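Local coordinates for protein Lys-gingipain W83 (Porphyromonas gingivalis, PDB 6I9A) that cleaves proteins after lysine residues as a secreted cysteine endopeptidase of family C25, and may act as a virulence factor in periodontal disease, at residues 8-13 / 397-402; 16-21 / 29-34; 34-37 / 41-44; 241-246 / 326-331. All coordinates share one frame; numbering follows the deposited sequence.

Contact 1: residues 8-13 / 397-402; sequences DLYNTP and GSYVAI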
loop_
_atom_site.group_PDB
_atom_site.type_symbol
_atom_site.label_atom_id
_atom_site.label_comp_id
_atom_site.label_asym_id
_atom_site.label_seq_id
_atom_site.Cartn_x
_atom_site.Cartn_y
_atom_site.Cartn_z
ATOM N N ASP A 8 -3.004 10.452 8.207
ATOM C CA ASP A 8 -1.989 9.565 7.620
ATOM C C ASP A 8 -0.938 9.206 8.690
ATOM O O ASP A 8 -0.334 10.095 9.290
ATOM C CB ASP A 8 -1.335 10.374 6.480
ATOM C CG ASP A 8 -0.279 9.688 5.631
ATOM O OD1 ASP A 8 -0.031 8.466 5.827
ATOM O OD2 ASP A 8 0.297 10.353 4.773
ATOM N N LEU A 9 -0.698 7.918 8.861
ATOM C CA LEU A 9 0.286 7.406 9.832
ATOM C C LEU A 9 1.715 7.550 9.365
ATOM O O LEU A 9 2.639 7.338 10.166
ATOM C CB LEU A 9 0.006 5.924 10.154
ATOM C CG LEU A 9 -1.281 5.677 10.954
ATOM C CD1 LEU A 9 -1.399 4.205 11.228
ATOM C CD2 LEU A 9 -1.268 6.460 12.291
ATOM N N TYR A 10 1.968 7.842 8.084
ATOM C CA TYR A 10 3.350 7.946 7.632
ATOM C C TYR A 10 4.106 8.961 8.475
ATOM O O TYR A 10 3.618 10.054 8.772
ATOM C CB TYR A 10 3.365 8.332 6.155
ATOM C CG TYR A 10 4.764 8.395 5.596
ATOM C CD1 TYR A 10 5.409 7.243 5.163
ATOM C CD2 TYR A 10 5.484 9.591 5.602
ATOM C CE1 TYR A 10 6.705 7.295 4.639
ATOM C CE2 TYR A 10 6.802 9.648 5.116
ATOM C CZ TYR A 10 7.398 8.488 4.653
ATOM O OH TYR A 10 8.686 8.551 4.163
ATOM N N ASN A 11 5.355 8.618 8.827
ATOM C CA ASN A 11 6.218 9.514 9.578
ATOM C C ASN A 11 7.645 9.106 9.295
ATOM O O ASN A 11 7.887 7.993 8.832
ATOM C CB ASN A 11 5.882 9.440 11.092
ATOM C CG ASN A 11 6.352 10.606 11.881
ATOM O OD1 ASN A 11 6.865 11.595 11.321
ATOM N ND2 ASN A 11 6.120 10.515 13.195
ATOM N N THR A 12 8.588 9.994 9.624
ATOM C CA THR A 12 10.009 9.710 9.446
ATOM C C THR A 12 10.733 9.929 10.759
ATOM O O THR A 12 10.295 10.752 11.582
ATOM C CB THR A 12 10.643 10.621 8.360
ATOM O OG1 THR A 12 10.494 11.979 8.729
ATOM C CG2 THR A 12 10.023 10.397 6.978
ATOM N N PRO A 13 11.881 9.281 10.955
ATOM C CA PRO A 13 12.381 8.139 10.157
ATOM C C PRO A 13 11.356 7.021 10.068
ATOM O O PRO A 13 10.594 6.765 11.013
ATOM C CB PRO A 13 13.641 7.678 10.909
ATOM C CG PRO A 13 14.018 8.826 11.829
ATOM C CD PRO A 13 12.675 9.457 12.197
ATOM N N GLY A 397 11.410 17.722 0.639
ATOM C CA GLY A 397 10.558 16.585 0.957
ATOM C C GLY A 397 11.169 15.246 0.655
ATOM O O GLY A 397 10.631 14.226 1.071
ATOM N N SER A 398 12.291 15.217 -0.107
ATOM C CA SER A 398 12.924 13.943 -0.393
ATOM C C SER A 398 13.500 13.313 0.856
ATOM O O SER A 398 13.950 14.017 1.782
ATOM C CB SER A 398 14.077 14.138 -1.377
ATOM O OG SER A 398 13.611 14.629 -2.635
ATOM N N TYR A 399 13.502 11.987 0.894
ATOM C CA TYR A 399 14.016 11.197 2.021
ATOM C C TYR A 399 15.325 10.562 1.594
ATOM O O TYR A 399 15.385 9.834 0.593
ATOM C CB TYR A 399 12.957 10.173 2.392
ATOM C CG TYR A 399 13.232 9.357 3.633
ATOM C CD1 TYR A 399 13.515 9.972 4.865
ATOM C CD2 TYR A 399 13.069 7.973 3.626
ATOM C CE1 TYR A 399 13.638 9.216 6.036
ATOM C CE2 TYR A 399 13.202 7.215 4.783
ATOM C CZ TYR A 399 13.470 7.845 5.983
ATOM O OH TYR A 399 13.544 7.086 7.124
ATOM N N VAL A 400 16.375 10.866 2.387
ATOM C CA VAL A 400 17.731 10.416 2.082
ATOM C C VAL A 400 18.170 9.370 3.082
ATOM O O VAL A 400 18.027 9.587 4.289
ATOM C CB VAL A 400 18.683 11.635 2.093
ATOM C CG1 VAL A 400 20.101 11.210 1.707
ATOM C CG2 VAL A 400 18.187 12.763 1.172
ATOM N N ALA A 401 18.775 8.290 2.601
ATOM C CA ALA A 401 19.212 7.196 3.471
ATOM C C ALA A 401 20.608 6.810 3.103
ATOM O O ALA A 401 20.916 6.584 1.928
ATOM C CB ALA A 401 18.291 5.977 3.328
ATOM N N ILE A 402 21.471 6.629 4.121
ATOM C CA ILE A 402 22.831 6.142 3.954
ATOM C C ILE A 402 22.908 4.755 4.578
ATOM O O ILE A 402 22.520 4.586 5.729
ATOM C CB ILE A 402 23.858 7.100 4.570
ATOM C CG1 ILE A 402 23.798 8.484 3.877
ATOM C CG2 ILE A 402 25.285 6.490 4.480
ATOM C CD1 ILE A 402 24.713 9.527 4.541
#
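At the seam between the catalytic domain and the C-terminal Ig-like domain, the ring of Tyr399, at the start of strand 399-404, reaches toward the loop 8-13 that leads into strand 14-20. Tyr399 CG lies anti to the backbone N (chi1 -174°), which sends the phenol out from the strand and onto Thr12 and Pro13. The Thr12 methyl, CG2, packs at a slant to the ring, 3.9 Å from Tyr399 CE1, the two side chains sliding past one another in opposite directions. At the far end of the phenol, Tyr399 OH comes to 3.4 Å from Pro13 CA and 3.8 Å from Pro13 CB. The Ig-like domain is an antiparallel sheet, and its strand 407-413 supports the same cluster, Thr411 touching Tyr399 and Pro13, Val413 touching Tyr399 and Thr12. No hydrogen bond links the two segments; instead the phenol oxygen donates to Gly39 O and accepts from Val14 N, and both partners lie on the far side of the seam from the Ig-like sheet. Earlier in the loop Asp8 forms an Asx turn, Asp8 OD1 accepting from Tyr10 N at 3.1 Å from above the carboxylate plane. Tyr10 OH approaches the ring loosely, 4.5 Å from Tyr399 CD2.

Contact 2: residues 16-21 / 29-34; sequences MLVVAG and KPWLTW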
loop_
_atom_site.group_PDB
_atom_site.type_symbol
_atom_site.label_atom_id
_atom_site.label_comp_id
_atom_site.label_asym_id
_atom_site.label_seq_id
_atom_site.Cartn_x
_atom_site.Cartn_y
_atom_site.Cartn_z
ATOM N N MET A 16 9.571 0.072 10.638
ATOM C CA MET A 16 8.696 -1.038 10.246
ATOM C C MET A 16 8.988 -2.262 11.105
ATOM O O MET A 16 10.150 -2.697 11.203
ATOM C CB MET A 16 8.900 -1.370 8.755
ATOM C CG MET A 16 8.195 -2.632 8.290
ATOM S SD MET A 16 8.635 -2.974 6.532
ATOM C CE MET A 16 7.388 -1.820 5.776
ATOM N N LEU A 17 7.932 -2.811 11.718
ATOM C CA LEU A 17 7.984 -4.055 12.453
ATOM C C LEU A 17 7.577 -5.139 11.453
ATOM O O LEU A 17 6.515 -5.019 10.807
ATOM C CB LEU A 17 7.000 -3.980 13.637
ATOM C CG LEU A 17 6.823 -5.269 14.410
ATOM C CD1 LEU A 17 8.143 -5.728 15.063
ATOM C CD2 LEU A 17 5.834 -5.079 15.544
ATOM N N VAL A 18 8.392 -6.176 11.314
ATOM C CA VAL A 18 8.107 -7.289 10.441
ATOM C C VAL A 18 7.901 -8.528 11.265
ATOM O O VAL A 18 8.767 -8.873 12.093
ATOM C CB VAL A 18 9.253 -7.512 9.414
ATOM C CG1 VAL A 18 8.945 -8.691 8.485
ATOM C CG2 VAL A 18 9.559 -6.232 8.633
ATOM N N VAL A 19 6.774 -9.213 11.102
ATOM C CA VAL A 19 6.546 -10.531 11.739
ATOM C C VAL A 19 6.294 -11.533 10.640
ATOM O O VAL A 19 5.373 -11.344 9.838
ATOM C CB VAL A 19 5.356 -10.463 12.721
ATOM C CG1 VAL A 19 5.084 -11.854 13.302
ATOM C CG2 VAL A 19 5.605 -9.412 13.824
ATOM N N ALA A 20 7.189 -12.516 10.525
ATOM C CA ALA A 20 7.197 -13.416 9.410
ATOM C C ALA A 20 7.198 -14.862 9.830
ATOM O O ALA A 20 7.872 -15.255 10.802
ATOM C CB ALA A 20 8.424 -13.147 8.555
ATOM N N GLY A 21 6.608 -15.708 8.999
ATOM C CA GLY A 21 6.750 -17.131 9.217
ATOM C C GLY A 21 8.215 -17.479 9.059
ATOM O O GLY A 21 8.926 -16.986 8.158
ATOM N N LYS A 29 15.031 -11.825 2.526
ATOM C CA LYS A 29 16.229 -10.980 2.618
ATOM C C LYS A 29 16.336 -9.863 1.543
ATOM O O LYS A 29 16.638 -8.741 1.940
ATOM C CB LYS A 29 17.507 -11.841 2.620
ATOM C CG LYS A 29 18.698 -10.993 3.073
ATOM C CD LYS A 29 19.854 -11.756 3.693
ATOM C CE LYS A 29 21.111 -10.893 3.707
ATOM N NZ LYS A 29 20.934 -9.563 4.377
ATOM N N PRO A 30 16.127 -10.093 0.231
ATOM C CA PRO A 30 16.314 -8.985 -0.723
ATOM C C PRO A 30 15.331 -7.845 -0.489
ATOM O O PRO A 30 15.639 -6.670 -0.740
ATOM C CB PRO A 30 16.092 -9.628 -2.103
ATOM C CG PRO A 30 16.268 -11.095 -1.884
ATOM C CD PRO A 30 15.879 -11.378 -0.467
ATOM N N TRP A 31 14.125 -8.180 0.028
ATOM C CA TRP A 31 13.130 -7.136 0.316
ATOM C C TRP A 31 13.591 -6.345 1.542
ATOM O O TRP A 31 13.556 -5.095 1.518
ATOM C CB TRP A 31 11.781 -7.814 0.552
ATOM C CG TRP A 31 10.607 -6.898 0.745
ATOM C CD1 TRP A 31 9.862 -6.282 -0.235
ATOM C CD2 TRP A 31 9.956 -6.591 1.992
ATOM N NE1 TRP A 31 8.787 -5.620 0.337
ATOM C CE2 TRP A 31 8.819 -5.812 1.695
ATOM C CE3 TRP A 31 10.211 -6.924 3.329
ATOM C CZ2 TRP A 31 7.950 -5.350 2.683
ATOM C CZ3 TRP A 31 9.347 -6.481 4.319
ATOM C CH2 TRP A 31 8.233 -5.687 3.995
ATOM N N LEU A 32 14.048 -7.023 2.598
ATOM C CA LEU A 32 14.562 -6.302 3.773
ATOM C C LEU A 32 15.781 -5.448 3.429
ATOM O O LEU A 32 15.920 -4.319 3.910
ATOM C CB LEU A 32 14.940 -7.318 4.878
ATOM C CG LEU A 32 13.770 -8.155 5.405
ATOM C CD1 LEU A 32 14.298 -9.258 6.287
ATOM C CD2 LEU A 32 12.681 -7.297 6.089
ATOM N N THR A 33 16.654 -5.950 2.572
ATOM C CA THR A 33 17.850 -5.192 2.164
ATOM C C THR A 33 17.430 -3.870 1.535
ATOM O O THR A 33 17.928 -2.802 1.877
ATOM C CB THR A 33 18.715 -6.007 1.229
ATOM O OG1 THR A 33 19.203 -7.148 1.949
ATOM C CG2 THR A 33 19.867 -5.203 0.635
ATOM N N TRP A 34 16.502 -3.940 0.561
ATOM C CA TRP A 34 16.028 -2.723 -0.125
ATOM C C TRP A 34 15.298 -1.773 0.817
ATOM O O TRP A 34 15.517 -0.570 0.768
ATOM C CB TRP A 34 15.173 -3.105 -1.321
ATOM C CG TRP A 34 14.389 -1.981 -1.917
ATOM C CD1 TRP A 34 13.023 -1.922 -1.985
ATOM C CD2 TRP A 34 14.868 -0.736 -2.450
ATOM N NE1 TRP A 34 12.624 -0.773 -2.604
ATOM C CE2 TRP A 34 13.734 -0.013 -2.890
ATOM C CE3 TRP A 34 16.153 -0.171 -2.641
ATOM C CZ2 TRP A 34 13.839 1.249 -3.472
ATOM C CZ3 TRP A 34 16.241 1.088 -3.203
ATOM C CH2 TRP A 34 15.107 1.777 -3.629
#
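Met16 extends CG anti to its backbone nitrogen (chi1 172°) and then bends at the thioether (chi3 -83°), while Trp31 CG is likewise anti to its own backbone N; between them these torsions bring sulfur and ring together. Met16 SD lies 3.7 Å from Trp31 CH2, and the two side chains cross at about a right angle. This is a Met-aromatic contact, with SD 4.8 Å from the centroid of the six-membered ring of Trp31 and 55° off its normal, an oblique approach. Met16 is modelled in two conformers, so the sulfur geometry belongs to one of them. Two residues on, Val18 CG2 comes to the edge of the indole, near its plane, 4.3 Å from Trp31 CZ3. The same Val18 CG2 lies 4.2 Å from Leu32 CD2, a methyl that reaches the strand although Leu32 CB does not point there. Trp31 NE1 is hydrogen-bonded to Asp362 OD2. Strand 16-20 and helix 29-34 run nearly antiparallel, their axes 12.2 Å apart, as the first two elements of a beta-alpha-beta unit. Beyond the strand, Leu17 and Val19 point the other way onto helix 56-72, whereas Trp31 also touches Ala81 of strand 79-83 and Ile133 and Val136 of helix 126-141.

Contact 3: residues 34-37 / 41-44; sequences WKAQ and YLDV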
loop_
_atom_site.group_PDB
_atom_site.type_symbol
_atom_site.label_atom_id
_atom_site.label_comp_id
_atom_site.label_asym_id
_atom_site.label_seq_id
_atom_site.Cartn_x
_atom_site.Cartn_y
_atom_site.Cartn_z
ATOM N N TRP A 34 16.502 -3.940 0.561
ATOM C CA TRP A 34 16.028 -2.723 -0.125
ATOM C C TRP A 34 15.298 -1.773 0.817
ATOM O O TRP A 34 15.517 -0.570 0.768
ATOM C CB TRP A 34 15.173 -3.105 -1.321
ATOM C CG TRP A 34 14.389 -1.981 -1.917
ATOM C CD1 TRP A 34 13.023 -1.922 -1.985
ATOM C CD2 TRP A 34 14.868 -0.736 -2.450
ATOM N NE1 TRP A 34 12.624 -0.773 -2.604
ATOM C CE2 TRP A 34 13.734 -0.013 -2.890
ATOM C CE3 TRP A 34 16.153 -0.171 -2.641
ATOM C CZ2 TRP A 34 13.839 1.249 -3.472
ATOM C CZ3 TRP A 34 16.241 1.088 -3.203
ATOM C CH2 TRP A 34 15.107 1.777 -3.629
ATOM N N LYS A 35 14.421 -2.300 1.709
ATOM C CA LYS A 35 13.726 -1.407 2.629
ATOM C C LYS A 35 14.718 -0.674 3.534
ATOM O O LYS A 35 14.571 0.510 3.779
ATOM C CB LYS A 35 12.699 -2.172 3.468
ATOM C CG LYS A 35 11.536 -2.757 2.641
ATOM C CD LYS A 35 10.798 -1.738 1.723
ATOM C CE LYS A 35 9.597 -2.418 1.126
ATOM N NZ LYS A 35 8.782 -1.525 0.277
ATOM N N ALA A 36 15.798 -1.372 3.993
ATOM C CA ALA A 36 16.823 -0.669 4.817
ATOM C C ALA A 36 17.526 0.373 3.952
ATOM O O ALA A 36 17.733 1.519 4.379
ATOM C CB ALA A 36 17.842 -1.665 5.351
ATOM N N GLN A 37 17.873 0.010 2.704
ATOM C CA GLN A 37 18.573 0.943 1.829
ATOM C C GLN A 37 17.781 2.219 1.566
ATOM O O GLN A 37 18.364 3.311 1.443
ATOM C CB GLN A 37 18.918 0.258 0.494
ATOM C CG GLN A 37 20.033 -0.750 0.665
ATOM C CD GLN A 37 20.219 -1.620 -0.551
ATOM O OE1 GLN A 37 19.315 -1.803 -1.364
ATOM N NE2 GLN A 37 21.431 -2.186 -0.689
ATOM N N TYR A 41 13.949 1.789 9.137
ATOM C CA TYR A 41 14.511 1.099 10.322
ATOM C C TYR A 41 13.643 -0.108 10.571
ATOM O O TYR A 41 12.463 0.028 10.932
ATOM C CB TYR A 41 14.495 2.053 11.509
ATOM C CG TYR A 41 15.621 3.065 11.433
ATOM C CD1 TYR A 41 16.914 2.727 11.814
ATOM C CD2 TYR A 41 15.404 4.336 10.922
ATOM C CE1 TYR A 41 17.956 3.651 11.734
ATOM C CE2 TYR A 41 16.428 5.280 10.858
ATOM C CZ TYR A 41 17.713 4.924 11.246
ATOM O OH TYR A 41 18.708 5.843 11.139
ATOM N N LEU A 42 14.197 -1.293 10.355
ATOM C CA LEU A 42 13.467 -2.550 10.423
ATOM C C LEU A 42 13.677 -3.265 11.722
ATOM O O LEU A 42 14.815 -3.349 12.194
ATOM C CB LEU A 42 14.000 -3.458 9.318
ATOM C CG LEU A 42 13.786 -2.913 7.876
ATOM C CD1 LEU A 42 14.565 -3.771 6.891
ATOM C CD2 LEU A 42 12.300 -2.883 7.485
ATOM N N ASP A 43 12.618 -3.821 12.289
ATOM C CA ASP A 43 12.692 -4.669 13.476
ATOM C C ASP A 43 12.048 -5.968 13.024
ATOM O O ASP A 43 10.826 -6.043 12.824
ATOM C CB ASP A 43 11.955 -4.007 14.638
ATOM C CG ASP A 43 12.136 -4.687 15.974
ATOM O OD1 ASP A 43 13.012 -5.592 16.082
ATOM O OD2 ASP A 43 11.392 -4.328 16.905
ATOM N N VAL A 44 12.853 -6.979 12.724
ATOM C CA VAL A 44 12.406 -8.202 12.032
ATOM C C VAL A 44 12.391 -9.398 12.924
ATOM O O VAL A 44 13.398 -9.735 13.536
ATOM C CB VAL A 44 13.308 -8.481 10.810
ATOM C CG1 VAL A 44 12.759 -9.627 9.979
ATOM C CG2 VAL A 44 13.462 -7.220 9.944
#
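Lys35 NZ is gripped by three side chains: it forms salt bridges with Asp362 OD2 and Glu140 OE1 and a hydrogen bond with Ser364 OG. Glu140 OE1 also takes the indole NE1 of Trp34, so one carboxylate oxygen serves two neighbouring residues of the helix; two carboxylates beside it would be expected to stabilise the charged form of the buried ammonium. This lies at the end of helix 25-37, where the chain turns into strand 40-46 and completes a beta-alpha-beta unit with strand 14-20. The contact with the strand is made by the stem of Lys35, not by its charge. Lys35 CB points toward residues 41-44, but the chain bends at chi2 (-53°) and runs out extended from there, carrying NZ away to its acidic partners. What remains against the strand is the methylene, with Lys35 CB 4.1 Å from Leu42 CD2. Leu42 is the side chain that bridges the gap: it points at the helix, and its branched end straddles two successive residues, one methyl for each. The second, Leu42 CD1, rests against the backbone of Ala36, 4.0 Å from Ala36 N, and also 4.2 Å from the methyl Ala36 CB. Leu42 touches Met16 of the adjoining strand 14-20 as well. Tyr41 points away from the helix, toward the Ig-like domain, and its OH is hydrogen-bonded to Thr425 OG1. Leu42 CD1 also packs against Leu32 O, one turn earlier in the helix.

Contact 4: residues 241-246 / 326-331; sequences YFLAIG and NSIMWA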
loop_
_atom_site.group_PDB
_atom_site.type_symbol
_atom_site.label_atom_id
_atom_site.label_comp_id
_atom_site.label_asym_id
_atom_site.label_seq_id
_atom_site.Cartn_x
_atom_site.Cartn_y
_atom_site.Cartn_z
ATOM N N TYR A 241 3.863 -3.939 -13.470
ATOM C CA TYR A 241 3.095 -4.321 -12.301
ATOM C C TYR A 241 2.264 -3.180 -11.775
ATOM O O TYR A 241 2.667 -2.030 -11.705
ATOM C CB TYR A 241 4.038 -4.884 -11.206
ATOM C CG TYR A 241 4.950 -5.929 -11.817
ATOM C CD1 TYR A 241 4.425 -7.010 -12.525
ATOM C CD2 TYR A 241 6.329 -5.763 -11.797
ATOM C CE1 TYR A 241 5.259 -7.900 -13.202
ATOM C CE2 TYR A 241 7.185 -6.675 -12.453
ATOM C CZ TYR A 241 6.634 -7.737 -13.153
ATOM O OH TYR A 241 7.406 -8.641 -13.852
ATOM N N PHE A 242 1.045 -3.535 -11.312
ATOM C CA PHE A 242 0.067 -2.530 -10.889
ATOM C C PHE A 242 -0.343 -2.668 -9.418
ATOM O O PHE A 242 -0.156 -3.725 -8.778
ATOM C CB PHE A 242 -1.181 -2.578 -11.824
ATOM C CG PHE A 242 -1.762 -3.965 -12.062
ATOM C CD1 PHE A 242 -2.575 -4.590 -11.110
ATOM C CD2 PHE A 242 -1.553 -4.609 -13.278
ATOM C CE1 PHE A 242 -3.080 -5.864 -11.352
ATOM C CE2 PHE A 242 -2.077 -5.859 -13.520
ATOM C CZ PHE A 242 -2.853 -6.469 -12.588
ATOM N N LEU A 243 -0.992 -1.601 -8.939
ATOM C CA LEU A 243 -1.824 -1.672 -7.734
ATOM C C LEU A 243 -3.248 -1.961 -8.222
ATOM O O LEU A 243 -3.715 -1.303 -9.165
ATOM C CB LEU A 243 -1.797 -0.299 -7.052
ATOM C CG LEU A 243 -2.866 -0.099 -5.954
ATOM C CD1 LEU A 243 -2.716 -1.085 -4.788
ATOM C CD2 LEU A 243 -2.799 1.317 -5.412
ATOM N N ALA A 244 -3.918 -2.945 -7.620
ATOM C CA ALA A 244 -5.335 -3.189 -7.948
ATOM C C ALA A 244 -6.151 -2.995 -6.689
ATOM O O ALA A 244 -5.717 -3.365 -5.573
ATOM C CB ALA A 244 -5.517 -4.577 -8.520
ATOM N N ILE A 245 -7.352 -2.451 -6.881
ATOM C CA ILE A 245 -8.311 -2.224 -5.759
ATOM C C ILE A 245 -9.648 -2.806 -6.190
ATOM O O ILE A 245 -10.226 -2.393 -7.228
ATOM C CB ILE A 245 -8.448 -0.729 -5.430
ATOM C CG1 ILE A 245 -7.072 -0.161 -5.044
ATOM C CG2 ILE A 245 -9.485 -0.540 -4.297
ATOM C CD1 ILE A 245 -7.108 1.297 -4.582
ATOM N N GLY A 246 -10.133 -3.771 -5.422
ATOM C CA GLY A 246 -11.455 -4.365 -5.635
ATOM C C GLY A 246 -12.415 -3.830 -4.577
ATOM O O GLY A 246 -12.332 -4.218 -3.402
ATOM N N ASN A 326 -0.960 1.667 1.748
ATOM C CA ASN A 326 -1.804 1.582 2.950
ATOM C C ASN A 326 -2.599 2.852 3.127
ATOM O O ASN A 326 -3.758 2.781 3.572
ATOM C CB ASN A 326 -0.960 1.352 4.213
ATOM C CG ASN A 326 -0.929 -0.110 4.590
ATOM O OD1 ASN A 326 0.007 -0.852 4.255
ATOM N ND2 ASN A 326 -1.959 -0.569 5.306
ATOM N N SER A 327 -2.028 4.034 2.855
ATOM C CA SER A 327 -2.750 5.277 3.097
ATOM C C SER A 327 -3.973 5.412 2.194
ATOM O O SER A 327 -4.907 6.129 2.558
ATOM C CB SER A 327 -1.826 6.485 2.970
ATOM O OG SER A 327 -1.497 6.753 1.616
ATOM N N ILE A 328 -3.977 4.804 1.012
ATOM C CA ILE A 328 -5.172 4.876 0.109
ATOM C C ILE A 328 -6.322 4.174 0.825
ATOM O O ILE A 328 -7.455 4.681 0.881
ATOM C CB ILE A 328 -4.868 4.254 -1.260
ATOM C CG1 ILE A 328 -3.743 5.032 -1.962
ATOM C CG2 ILE A 328 -6.121 4.187 -2.107
ATOM C CD1 ILE A 328 -3.258 4.372 -3.237
ATOM N N MET A 329 -6.041 2.965 1.375
ATOM C CA MET A 329 -7.070 2.206 2.110
ATOM C C MET A 329 -7.532 2.961 3.359
ATOM O O MET A 329 -8.715 3.020 3.651
ATOM C CB MET A 329 -6.497 0.831 2.459
ATOM C CG MET A 329 -7.494 -0.063 3.192
ATOM S SD MET A 329 -6.852 -1.706 3.510
ATOM C CE MET A 329 -5.870 -1.435 4.992
ATOM N N TRP A 330 -6.569 3.562 4.069
ATOM C CA TRP A 330 -6.842 4.333 5.282
ATOM C C TRP A 330 -7.810 5.464 4.950
ATOM O O TRP A 330 -8.801 5.674 5.643
ATOM C CB TRP A 330 -5.507 4.904 5.783
ATOM C CG TRP A 330 -5.636 5.585 7.108
ATOM C CD1 TRP A 330 -5.939 6.892 7.332
ATOM C CD2 TRP A 330 -5.385 5.000 8.376
ATOM N NE1 TRP A 330 -5.914 7.146 8.707
ATOM C CE2 TRP A 330 -5.570 6.000 9.354
ATOM C CE3 TRP A 330 -5.037 3.717 8.774
ATOM C CZ2 TRP A 330 -5.404 5.732 10.731
ATOM C CZ3 TRP A 330 -4.873 3.456 10.111
ATOM C CH2 TRP A 330 -5.062 4.451 11.065
ATOM N N ALA A 331 -7.531 6.237 3.895
ATOM C CA ALA A 331 -8.380 7.365 3.493
ATOM C C ALA A 331 -9.793 6.880 3.160
ATOM O O ALA A 331 -10.778 7.539 3.516
ATOM C CB ALA A 331 -7.751 8.072 2.288
#
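Ile328 of helix 325-342 presses both its branches onto strand 242-247, and the tight part of this contact is confined to two methyl-methyl meetings. Leu243 and Ile328 reach for one another tip to tip, Leu243 CD2 lying 3.8 Å from Ile328 CD1. The other branch of the isoleucine serves the next inward-facing residue, with Ile328 CG2 3.9 Å from Ile245 CD1 and the two side chains inclined to each other. The division follows from the torsions: CG1 of Ile328 stands anti to the carbonyl carbon (chi1 -62°) and carries CD1 toward Leu243, leaving CG2, anti to the backbone N, to face Ile245. In the strand, Leu243 and Ile245 point the same way, while Ala244 between them faces the other side of the sheet.

The next helix residue is the loose side. Met329 is partly exposed, and although its CA is the nearest to that of Ile245, its side chain heads off from the strand and comes no closer than 7.1 Å to it. Trp330 turns elsewhere too, packing edge-to-face with Trp354 and Tyr117. Helix 312-317 backs Ile328 through Ser312 and Thr316, and strand 273-279 flanks Leu243 and Ile245.

Strand 242-247 is a central strand of the six-stranded mixed sheet and ends two residues before the nucleophile Cys249. Across the contact there is neither a hydrogen bond nor a charge; between these two segments it is purely apolar, consistent with van der Waals packing and burial from water.

In the fold
From the N terminus, the loop 8-13 runs straight into strand 14-20, where contact 2 closes the first short loop, strand to helix 25-37. Contact 3 begins on the residue where contact 2 ends, Trp34, and takes the same helix back to strand 40-46; the two strands are neighbours in one parallel sheet. Contact 4 follows separately, spanning 80 residues to join a central strand of the mixed sheet to helix 325-342. Contact 1 encloses all three, bringing the Ig-like domain back to the chain's beginning. It touches contact 3 through Pro13 with Tyr41 and Ala401 with Gln37, and contact 4 through Leu9 with Trp330; contact 4 meets neither contact 2 nor contact 3.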